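Local coordinates for telomerase reverse transcriptase (Takifugu rubripes, PDB 4LMO), which elongates telomeres by copying a template within the telomerase RNA into DNA repeats, and is represented here by its RNA-binding domain, at residues 70-73 with 74-78; 42-46 with 47-51; 122-125 with 126-129. All blocks are in the same frame, centred on the assembly; numbering follows the deposited sequence.

Contact 1: residues 70-73 with 74-78; sequences FNMV and PLFSQ
Ser77 turns its OG to the side of its own backbone N (chi1 -60°), and this swings the hydroxyl back over the Val73 carbonyl one turn earlier. Val73 has CG1 anti to its N (chi1 171°), which leaves that methyl 3.7 Å from Ser77 OG. Ser77 OG donates to Val73 O over 2.7 Å, arriving from above the carbonyl plane, 49° out of it. Ser77 N lies 2.8 Å from Val73 O and donates nearly in line with the C=O bond, so two donors of one residue grip a single acceptor from different directions. A type I beta turn from Phe70 to Val73 leads out of the short helix 67-70 and straight into the first turn of helix 73-85, with Pro74 as an early residue of the new helix. Pro74 has no N-H to offer, and its CD packs 3.4 Å from Val73 CB and also abuts Asn71 O. Met72 O accepts from Phe76 N at 3.1 Å, with a weak second bond from Leu75 N. With CG beside its own backbone N, Phe76 brings CD2 to Met72 O, which lies at the ring edge, in its plane, while Met72 CB touches Phe76 CD2 at 3.9 Å. Beyond CG the methionine chain runs extended away from Pro74-Gln78; its side chain touches Trp180, and Ile44 of helix 40-48 packs against Met72, Val73 and Phe76. One water donates to Asn71 O (water O to Asn71 O 2.8 Å) and accepts weakly from Leu75 N, tying the turn to the helix start.

Contact 2: residues 42-46 with 47-51; sequences DLIRI and VFFEG
Arg45 and Phe49 pack flat against each other where helix 40-48 ends and the chain turns off into a loop. The guanidinium lies over one face of the ring, displaced toward its rim, with planes 22° apart and Arg45 CZ 4.4 Å from the Phe49 ring centroid, a cation-pi stack. Bent at chi2 (-85°), the arginine folds its chain back so that the guanidinium lies along that face, and the Glu50 carboxylate closes on the guanidinium edge. NH1 of Arg45 forms a salt bridge, donating almost straight to Glu50 OE1 at 3.1 Å and meeting it on the syn side; its bond to OE2 is weak. Arg45 NH2 also bonds Pro62 O, and Glu50 OE2 accepts from Arg60 N. Cut back to an alanine, Arg45 would probably leave the Glu50 carboxylate without its charged mate and one face of the Phe49 ring without its cation. On the neighbouring side of the helix, the Ile44 CG2 methyl fits between two rings, 3.9 Å from Phe48 CD2 and 3.8 Å from Phe49 CE2. Leu43 CD1 meets Val47 CG2, and both side chains press on Trp207. Gly51, without a side chain, approaches the Ile46 backbone, its CA-H directed at Ile46 O, with Gly51 CA 3.2 Å from that oxygen.

Contact 3: residues 122-125 with 126-129; sequences VYLF and VREC
Arg127 and Tyr123 meet along one flank of helix 119-133, and the arginine can be followed outward from its CB. That atom stands over one face of the Tyr123 ring, 4.2 Å from the centroid and displaced toward the rim, as a CH-pi contact; it also lies 3.1 Å from Tyr123 O. Set anti to the residue's nitrogen (chi1 -166°), CG travels on across the phenol and touches Tyr123 CZ and OH. CD then comes 3.4 Å from Tyr123 OH. A bend at chi3 (74°) turns the guanidinium almost perpendicular to the phenol ring, NE donating weakly to Glu128 OE2. At the tip, Arg127 NH2 pairs with the same carboxylate oxygen in a salt bridge modelled so short that its exact length is doubtful. NH1 donates weakly to a water that also bonds Tyr123 OH. The Leu124 CD2 methyl lies over one guanidinium face, 3.7 Å from Arg127 NH1. All this rides on i to i+4 backbone bonds within the RNA-binding domain, where the helix packs against helices 142-158 and 191-220: Phe149 touches both Tyr123 and Arg127, and Val213 packs on Val126. Elsewhere on the same helix Cys129 SG sits over the Phe125 ring, 3.8 Å from its centroid, a sulfur-aromatic contact. The nearest ring atom is Phe125 CE1, 3.4 Å from Cys129 SG, and Leu92 and Cys220 also touch the Phe125 side chain.

Contacts 1 and 2 form one packed unit, with centres about 12 Å apart. Ile44 CD1 lies 3.5 Å from Val73 N, and Phe76 CZ lies 3.7 Å from Phe48 CE2, so the start of helix 73-85 sits against the flank of helix 40-48. Contact 3 is separate: its centre lies about 24 Å from the centre of each of the others, with nearest atoms about 10 Å from contact 1 and about 12 Å from contact 2, on the far side of the chain's centre from the latter. Helix 191-220 touches both contact 2 and contact 3. Phe70 of contact 1 ends the stretch 65-70, which probably interacts with the RNA template, as in related telomerases.

Contact 1: residues 70-73 with 74-78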
ATOM      1  N   PHE A  70     -18.029  12.484   6.658  1.00 37.34           N
ATOM      2  CA  PHE A  70     -18.412  13.227   5.458  1.00 38.63           C
ATOM      3  C   PHE A  70     -17.427  14.356   5.156  1.00 38.65           C
ATOM      4  O   PHE A  70     -17.124  14.627   3.996  1.00 39.21           O
ATOM      5  CB  PHE A  70     -19.836  13.790   5.572  1.00 40.16           C
ATOM      6  CG  PHE A  70     -20.269  14.586   4.369  1.00 41.53           C
ATOM      7  CD1 PHE A  70     -20.353  15.975   4.428  1.00 42.46           C
ATOM      8  CD2 PHE A  70     -20.568  13.947   3.167  1.00 41.85           C
ATOM      9  CE1 PHE A  70     -20.741  16.710   3.316  1.00 43.53           C
ATOM     10  CE2 PHE A  70     -20.955  14.676   2.052  1.00 42.82           C
ATOM     11  CZ  PHE A  70     -21.042  16.059   2.128  1.00 43.85           C
ATOM     12  N   ASN A  71     -16.930  15.006   6.203  1.00 38.48           N
ATOM     13  CA  ASN A  71     -15.969  16.094   6.045  1.00 38.49           C
ATOM     14  C   ASN A  71     -14.587  15.638   5.571  1.00 37.72           C
ATOM     15  O   ASN A  71     -13.782  16.458   5.128  1.00 39.08           O
ATOM     16  CB  ASN A  71     -15.863  16.906   7.336  1.00 38.84           C
ATOM     17  CG  ASN A  71     -17.123  17.701   7.631  1.00 40.02           C
ATOM     18  OD1 ASN A  71     -17.544  17.807   8.780  1.00 40.35           O
ATOM     19  ND2 ASN A  71     -17.733  18.267   6.589  1.00 40.66           N
ATOM     20  N   MET A  72     -14.333  14.333   5.651  1.00 35.95           N
ATOM     21  CA  MET A  72     -13.065  13.746   5.214  1.00 34.77           C
ATOM     22  C   MET A  72     -13.046  13.455   3.712  1.00 34.62           C
ATOM     23  O   MET A  72     -11.981  13.213   3.140  1.00 34.43           O
ATOM     24  CB  MET A  72     -12.775  12.450   5.979  1.00 33.54           C
ATOM     25  CG  MET A  72     -12.793  12.561   7.495  1.00 33.07           C
ATOM     26  SD  MET A  72     -12.584  10.934   8.245  1.00 32.28           S
ATOM     27  CE  MET A  72     -12.975  11.286   9.959  1.00 32.53           C
ATOM     28  N   VAL A  73     -14.222  13.470   3.087  1.00 35.23           N
ATOM     29  CA  VAL A  73     -14.363  13.154   1.656  1.00 36.03           C
ATOM     30  C   VAL A  73     -13.368  13.896   0.747  1.00 36.57           C
ATOM     31  O   VAL A  73     -12.692  13.251  -0.059  1.00 36.14           O
ATOM     32  CB  VAL A  73     -15.824  13.329   1.152  1.00 36.47           C
ATOM     33  CG1 VAL A  73     -15.903  13.210  -0.366  1.00 37.08           C
ATOM     34  CG2 VAL A  73     -16.742  12.303   1.798  1.00 35.95           C
ATOM     35  N   PRO A  74     -13.259  15.239   0.883  1.00 37.51           N
ATOM     36  CA  PRO A  74     -12.342  15.998   0.025  1.00 38.64           C
ATOM     37  C   PRO A  74     -10.884  15.550   0.135  1.00 38.67           C
ATOM     38  O   PRO A  74     -10.179  15.507  -0.877  1.00 39.26           O
ATOM     39  CB  PRO A  74     -12.493  17.437   0.533  1.00 39.25           C
ATOM     40  CG  PRO A  74     -13.866  17.482   1.111  1.00 39.11           C
ATOM     41  CD  PRO A  74     -14.038  16.139   1.758  1.00 38.13           C
ATOM     42  N   LEU A  75     -10.449  15.220   1.349  1.00 38.13           N
ATOM     43  CA  LEU A  75      -9.078  14.780   1.598  1.00 37.43           C
ATOM     44  C   LEU A  75      -8.773  13.424   0.987  1.00 36.93           C
ATOM     45  O   LEU A  75      -7.682  13.207   0.450  1.00 36.44           O
ATOM     46  CB  LEU A  75      -8.790  14.738   3.097  1.00 37.37           C
ATOM     47  CG  LEU A  75      -8.299  16.032   3.738  1.00 38.09           C
ATOM     48  CD1 LEU A  75      -8.079  15.833   5.231  1.00 37.59           C
ATOM     49  CD2 LEU A  75      -7.027  16.504   3.053  1.00 38.33           C
ATOM     50  N   PHE A  76      -9.736  12.513   1.080  1.00 36.40           N
ATOM     51  CA  PHE A  76      -9.564  11.169   0.547  1.00 35.89           C
ATOM     52  C   PHE A  76      -9.768  11.138  -0.967  1.00 37.00           C
ATOM     53  O   PHE A  76      -9.181  10.300  -1.658  1.00 37.53           O
ATOM     54  CB  PHE A  76     -10.465  10.173   1.279  1.00 34.80           C
ATOM     55  CG  PHE A  76      -9.946   9.778   2.639  1.00 33.65           C
ATOM     56  CD1 PHE A  76      -9.150   8.646   2.793  1.00 32.46           C
ATOM     57  CD2 PHE A  76     -10.242  10.542   3.765  1.00 33.47           C
ATOM     58  CE1 PHE A  76      -8.665   8.282   4.039  1.00 31.67           C
ATOM     59  CE2 PHE A  76      -9.758  10.181   5.018  1.00 32.93           C
ATOM     60  CZ  PHE A  76      -8.970   9.049   5.154  1.00 31.94           C
ATOM     61  N   SER A  77     -10.585  12.062  -1.476  1.00 37.49           N
ATOM     62  CA  SER A  77     -10.704  12.289  -2.914  1.00 38.40           C
ATOM     63  C   SER A  77      -9.368  12.778  -3.459  1.00 38.55           C
ATOM     64  O   SER A  77      -8.933  12.348  -4.529  1.00 38.69           O
ATOM     65  CB  SER A  77     -11.792  13.322  -3.216  1.00 39.02           C
ATOM     66  OG  SER A  77     -13.051  12.896  -2.732  1.00 39.62           O
ATOM     67  N   GLN A  78      -8.728  13.671  -2.705  1.00 38.57           N
ATOM     68  CA  GLN A  78      -7.403  14.192  -3.027  1.00 39.05           C
ATOM     69  C   GLN A  78      -6.369  13.067  -3.075  1.00 37.83           C
ATOM     70  O   GLN A  78      -5.567  12.995  -4.009  1.00 37.81           O
ATOM     71  CB  GLN A  78      -6.993  15.251  -2.000  1.00 40.02           C
ATOM     72  CG  GLN A  78      -5.745  16.044  -2.361  1.00 41.84           C
ATOM     73  CD  GLN A  78      -5.231  16.895  -1.212  1.00 43.40           C
ATOM     74  OE1 GLN A  78      -4.045  17.226  -1.155  1.00 44.50           O
ATOM     75  NE2 GLN A  78      -6.119  17.255  -0.288  1.00 43.78           N
TER
HETATM   76  O   HOH W   1     -11.366  16.896   3.730  1.00 41.14           O

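Contact 2: residues 42-46 with 47-51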
ATOM      1  N   ASP A  42     -15.957   6.253  -1.335  1.00 38.71           N
ATOM      2  CA  ASP A  42     -15.715   4.812  -1.416  1.00 37.34           C
ATOM      3  C   ASP A  42     -14.522   4.400  -0.553  1.00 35.22           C
ATOM      4  O   ASP A  42     -14.589   3.399   0.165  1.00 33.79           O
ATOM      5  CB  ASP A  42     -15.490   4.370  -2.868  1.00 38.36           C
ATOM      6  CG  ASP A  42     -16.687   4.646  -3.765  1.00 40.00           C
ATOM      7  OD1 ASP A  42     -17.833   4.346  -3.365  1.00 40.70           O
ATOM      8  OD2 ASP A  42     -16.476   5.154  -4.884  1.00 41.30           O
ATOM      9  N   LEU A  43     -13.444   5.180  -0.619  1.00 34.00           N
ATOM     10  CA  LEU A  43     -12.232   4.898   0.151  1.00 32.86           C
ATOM     11  C   LEU A  43     -12.465   4.979   1.656  1.00 31.74           C
ATOM     12  O   LEU A  43     -11.978   4.133   2.406  1.00 30.83           O
ATOM     13  CB  LEU A  43     -11.069   5.809  -0.271  1.00 32.75           C
ATOM     14  CG  LEU A  43      -9.708   5.502   0.370  1.00 32.30           C
ATOM     15  CD1 LEU A  43      -9.268   4.066   0.108  1.00 31.93           C
ATOM     16  CD2 LEU A  43      -8.647   6.480  -0.104  1.00 32.87           C
ATOM     17  N   ILE A  44     -13.215   5.990   2.088  1.00 31.78           N
ATOM     18  CA  ILE A  44     -13.605   6.127   3.495  1.00 31.39           C
ATOM     19  C   ILE A  44     -14.323   4.866   3.994  1.00 30.90           C
ATOM     20  O   ILE A  44     -14.096   4.415   5.119  1.00 30.73           O
ATOM     21  CB  ILE A  44     -14.454   7.399   3.722  1.00 32.08           C
ATOM     22  CG1 ILE A  44     -13.581   8.642   3.514  1.00 32.25           C
ATOM     23  CG2 ILE A  44     -15.090   7.403   5.110  1.00 31.78           C
ATOM     24  CD1 ILE A  44     -14.339   9.950   3.489  1.00 32.76           C
ATOM     25  N   ARG A  45     -15.163   4.294   3.134  1.00 30.92           N
ATOM     26  CA  ARG A  45     -15.854   3.034   3.408  1.00 31.11           C
ATOM     27  C   ARG A  45     -14.887   1.866   3.602  1.00 30.26           C
ATOM     28  O   ARG A  45     -15.027   1.091   4.550  1.00 30.38           O
ATOM     29  CB  ARG A  45     -16.830   2.715   2.271  1.00 32.28           C
ATOM     30  CG  ARG A  45     -18.074   3.579   2.267  1.00 33.59           C
ATOM     31  CD  ARG A  45     -19.106   2.982   3.203  1.00 34.63           C
ATOM     32  NE  ARG A  45     -19.963   3.992   3.796  1.00 35.12           N
ATOM     33  CZ  ARG A  45     -20.850   3.753   4.753  1.00 35.57           C
ATOM     34  NH1 ARG A  45     -21.009   2.529   5.241  1.00 35.58           N
ATOM     35  NH2 ARG A  45     -21.580   4.751   5.225  1.00 36.56           N
ATOM     36  N   ILE A  46     -13.915   1.755   2.699  1.00 29.23           N
ATOM     37  CA  ILE A  46     -12.896   0.709   2.747  1.00 28.38           C
ATOM     38  C   ILE A  46     -12.020   0.832   3.995  1.00 27.66           C
ATOM     39  O   ILE A  46     -11.676  -0.172   4.617  1.00 27.95           O
ATOM     40  CB  ILE A  46     -12.012   0.725   1.473  1.00 28.27           C
ATOM     41  CG1 ILE A  46     -12.872   0.497   0.223  1.00 28.71           C
ATOM     42  CG2 ILE A  46     -10.901  -0.318   1.560  1.00 27.37           C
ATOM     43  CD1 ILE A  46     -12.197   0.863  -1.084  1.00 28.85           C
ATOM     44  N   VAL A  47     -11.677   2.064   4.360  1.00 27.29           N
ATOM     45  CA  VAL A  47     -10.767   2.313   5.478  1.00 26.84           C
ATOM     46  C   VAL A  47     -11.456   2.213   6.844  1.00 26.96           C
ATOM     47  O   VAL A  47     -10.896   1.630   7.775  1.00 27.17           O
ATOM     48  CB  VAL A  47     -10.038   3.672   5.330  1.00 26.76           C
ATOM     49  CG1 VAL A  47      -9.095   3.925   6.502  1.00 26.16           C
ATOM     50  CG2 VAL A  47      -9.267   3.722   4.018  1.00 26.74           C
ATOM     51  N   PHE A  48     -12.668   2.753   6.958  1.00 27.23           N
ATOM     52  CA  PHE A  48     -13.301   2.923   8.273  1.00 27.70           C
ATOM     53  C   PHE A  48     -14.566   2.114   8.542  1.00 28.75           C
ATOM     54  O   PHE A  48     -14.930   1.923   9.704  1.00 29.19           O
ATOM     55  CB  PHE A  48     -13.594   4.403   8.543  1.00 27.00           C
ATOM     56  CG  PHE A  48     -12.381   5.283   8.488  1.00 26.33           C
ATOM     57  CD1 PHE A  48     -11.399   5.207   9.474  1.00 25.75           C
ATOM     58  CD2 PHE A  48     -12.224   6.201   7.457  1.00 26.20           C
ATOM     59  CE1 PHE A  48     -10.277   6.020   9.423  1.00 25.24           C
ATOM     60  CE2 PHE A  48     -11.104   7.019   7.404  1.00 26.09           C
ATOM     61  CZ  PHE A  48     -10.131   6.929   8.389  1.00 25.66           C
ATOM     62  N   PHE A  49     -15.235   1.649   7.487  1.00 29.52           N
ATOM     63  CA  PHE A  49     -16.552   1.022   7.637  1.00 30.11           C
ATOM     64  C   PHE A  49     -16.578  -0.455   7.223  1.00 30.76           C
ATOM     65  O   PHE A  49     -16.239  -1.326   8.031  1.00 31.01           O
ATOM     66  CB  PHE A  49     -17.632   1.852   6.925  1.00 30.83           C
ATOM     67  CG  PHE A  49     -17.819   3.232   7.509  1.00 31.05           C
ATOM     68  CD1 PHE A  49     -18.753   3.456   8.519  1.00 31.23           C
ATOM     69  CD2 PHE A  49     -17.055   4.306   7.057  1.00 31.06           C
ATOM     70  CE1 PHE A  49     -18.924   4.722   9.061  1.00 31.62           C
ATOM     71  CE2 PHE A  49     -17.221   5.576   7.598  1.00 31.74           C
ATOM     72  CZ  PHE A  49     -18.157   5.783   8.602  1.00 31.60           C
ATOM     73  N   GLU A  50     -16.968  -0.737   5.981  1.00 31.11           N
ATOM     74  CA  GLU A  50     -17.119  -2.119   5.512  1.00 31.48           C
ATOM     75  C   GLU A  50     -15.809  -2.888   5.335  1.00 30.98           C
ATOM     76  O   GLU A  50     -15.779  -4.108   5.507  1.00 31.07           O
ATOM     77  CB  GLU A  50     -17.922  -2.176   4.208  1.00 32.35           C
ATOM     78  CG  GLU A  50     -19.427  -2.053   4.387  1.00 33.44           C
ATOM     79  CD  GLU A  50     -19.913  -0.616   4.369  1.00 34.25           C
ATOM     80  OE1 GLU A  50     -19.072   0.305   4.358  1.00 34.08           O
ATOM     81  OE2 GLU A  50     -21.143  -0.401   4.366  1.00 35.27           O
ATOM     82  N   GLY A  51     -14.738  -2.177   4.994  1.00 30.20           N
ATOM     83  CA  GLY A  51     -13.477  -2.818   4.635  1.00 29.77           C
ATOM     84  C   GLY A  51     -13.367  -2.983   3.131  1.00 29.97           C
ATOM     85  O   GLY A  51     -14.138  -2.380   2.384  1.00 30.39           O
TER

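Contact 3: residues 122-125 with 126-129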
ATOM      1  N   VAL A 122      13.402  -0.970  -0.930  1.00 28.54           N
ATOM      2  CA  VAL A 122      11.952  -1.139  -0.907  1.00 28.31           C
ATOM      3  C   VAL A 122      11.325  -0.077  -0.002  1.00 28.57           C
ATOM      4  O   VAL A 122      10.223   0.412  -0.276  1.00 28.88           O
ATOM      5  CB  VAL A 122      11.552  -2.567  -0.472  1.00 27.65           C
ATOM      6  CG1 VAL A 122      10.046  -2.685  -0.282  1.00 27.28           C
ATOM      7  CG2 VAL A 122      12.038  -3.582  -1.498  1.00 27.38           C
ATOM      8  N   TYR A 123      12.039   0.297   1.058  1.00 28.73           N
ATOM      9  CA  TYR A 123      11.619   1.420   1.891  1.00 28.79           C
ATOM     10  C   TYR A 123      11.600   2.746   1.120  1.00 28.90           C
ATOM     11  O   TYR A 123      10.622   3.487   1.197  1.00 29.05           O
ATOM     12  CB  TYR A 123      12.473   1.549   3.158  1.00 29.07           C
ATOM     13  CG  TYR A 123      12.231   2.850   3.886  1.00 29.30           C
ATOM     14  CD1 TYR A 123      11.053   3.059   4.607  1.00 29.34           C
ATOM     15  CD2 TYR A 123      13.162   3.887   3.828  1.00 29.93           C
ATOM     16  CE1 TYR A 123      10.816   4.258   5.262  1.00 29.68           C
ATOM     17  CE2 TYR A 123      12.933   5.092   4.476  1.00 30.53           C
ATOM     18  CZ  TYR A 123      11.759   5.272   5.191  1.00 30.37           C
ATOM     19  OH  TYR A 123      11.532   6.464   5.838  1.00 30.82           O
ATOM     20  N   LEU A 124      12.677   3.047   0.397  1.00 28.59           N
ATOM     21  CA  LEU A 124      12.780   4.317  -0.326  1.00 28.48           C
ATOM     22  C   LEU A 124      11.639   4.490  -1.330  1.00 28.09           C
ATOM     23  O   LEU A 124      11.020   5.554  -1.395  1.00 28.32           O
ATOM     24  CB  LEU A 124      14.145   4.456  -1.012  1.00 28.80           C
ATOM     25  CG  LEU A 124      15.380   4.578  -0.113  1.00 29.09           C
ATOM     26  CD1 LEU A 124      16.654   4.410  -0.932  1.00 29.38           C
ATOM     27  CD2 LEU A 124      15.396   5.895   0.655  1.00 29.05           C
ATOM     28  N   PHE A 125      11.360   3.437  -2.096  1.00 27.69           N
ATOM     29  CA  PHE A 125      10.218   3.414  -3.010  1.00 27.65           C
ATOM     30  C   PHE A 125       8.896   3.657  -2.282  1.00 27.39           C
ATOM     31  O   PHE A 125       8.118   4.527  -2.672  1.00 27.31           O
ATOM     32  CB  PHE A 125      10.154   2.091  -3.780  1.00 26.95           C
ATOM     33  CG  PHE A 125       8.821   1.834  -4.433  1.00 26.62           C
ATOM     34  CD1 PHE A 125       8.398   2.604  -5.516  1.00 26.81           C
ATOM     35  CD2 PHE A 125       7.981   0.829  -3.958  1.00 25.72           C
ATOM     36  CE1 PHE A 125       7.167   2.373  -6.110  1.00 26.85           C
ATOM     37  CE2 PHE A 125       6.753   0.593  -4.552  1.00 25.54           C
ATOM     38  CZ  PHE A 125       6.347   1.362  -5.632  1.00 26.22           C
ATOM     39  N   VAL A 126       8.651   2.881  -1.231  1.00 27.61           N
ATOM     40  CA  VAL A 126       7.429   3.003  -0.437  1.00 28.00           C
ATOM     41  C   VAL A 126       7.333   4.376   0.236  1.00 28.95           C
ATOM     42  O   VAL A 126       6.242   4.942   0.351  1.00 29.02           O
ATOM     43  CB  VAL A 126       7.310   1.838   0.578  1.00 27.49           C
ATOM     44  CG1 VAL A 126       6.641   2.275   1.875  1.00 27.62           C
ATOM     45  CG2 VAL A 126       6.569   0.667  -0.053  1.00 26.75           C
ATOM     46  N   ARG A 127       8.483   4.909   0.649  1.00 29.99           N
ATOM     47  CA  ARG A 127       8.562   6.231   1.268  1.00 31.08           C
ATOM     48  C   ARG A 127       8.164   7.330   0.288  1.00 31.72           C
ATOM     49  O   ARG A 127       7.409   8.238   0.645  1.00 32.12           O
ATOM     50  CB  ARG A 127       9.973   6.499   1.797  1.00 31.64           C
ATOM     51  CG  ARG A 127      10.067   7.684   2.744  1.00 32.50           C
ATOM     52  CD  ARG A 127      11.494   8.182   2.876  1.00 33.45           C
ATOM     53  NE  ARG A 127      11.934   8.903   1.682  1.00 34.98           N
ATOM     54  CZ  ARG A 127      13.193   9.257   1.434  1.00 35.71           C
ATOM     55  NH1 ARG A 127      14.162   8.958   2.292  1.00 36.03           N
ATOM     56  NH2 ARG A 127      13.485   9.912   0.321  1.00 35.98           N
ATOM     57  N   GLU A 128       8.679   7.243  -0.939  1.00 32.34           N
ATOM     58  CA  GLU A 128       8.364   8.215  -1.988  1.00 33.35           C
ATOM     59  C   GLU A 128       6.896   8.147  -2.398  1.00 33.02           C
ATOM     60  O   GLU A 128       6.290   9.169  -2.726  1.00 34.13           O
ATOM     61  CB  GLU A 128       9.266   8.025  -3.214  1.00 34.61           C
ATOM     62  CG  GLU A 128      10.737   8.368  -2.995  1.00 35.41           C
ATOM     63  CD  GLU A 128      10.951   9.745  -2.389  1.00 36.44           C
ATOM     64  OE1 GLU A 128      10.301  10.716  -2.830  1.00 37.62           O
ATOM     65  OE2 GLU A 128      11.780   9.860  -1.465  1.00 36.87           O
ATOM     66  N   CYS A 129       6.337   6.937  -2.379  1.00 31.94           N
ATOM     67  CA  CYS A 129       4.919   6.732  -2.646  1.00 31.35           C
ATOM     68  C   CYS A 129       4.042   7.405  -1.590  1.00 31.06           C
ATOM     69  O   CYS A 129       3.046   8.045  -1.928  1.00 31.08           O
ATOM     70  CB  CYS A 129       4.596   5.241  -2.737  1.00 31.18           C
ATOM     71  SG  CYS A 129       5.246   4.436  -4.216  1.00 32.07           S
TER
HETATM   72  O   HOH W   2      13.441   8.409   5.472  1.00 36.20           O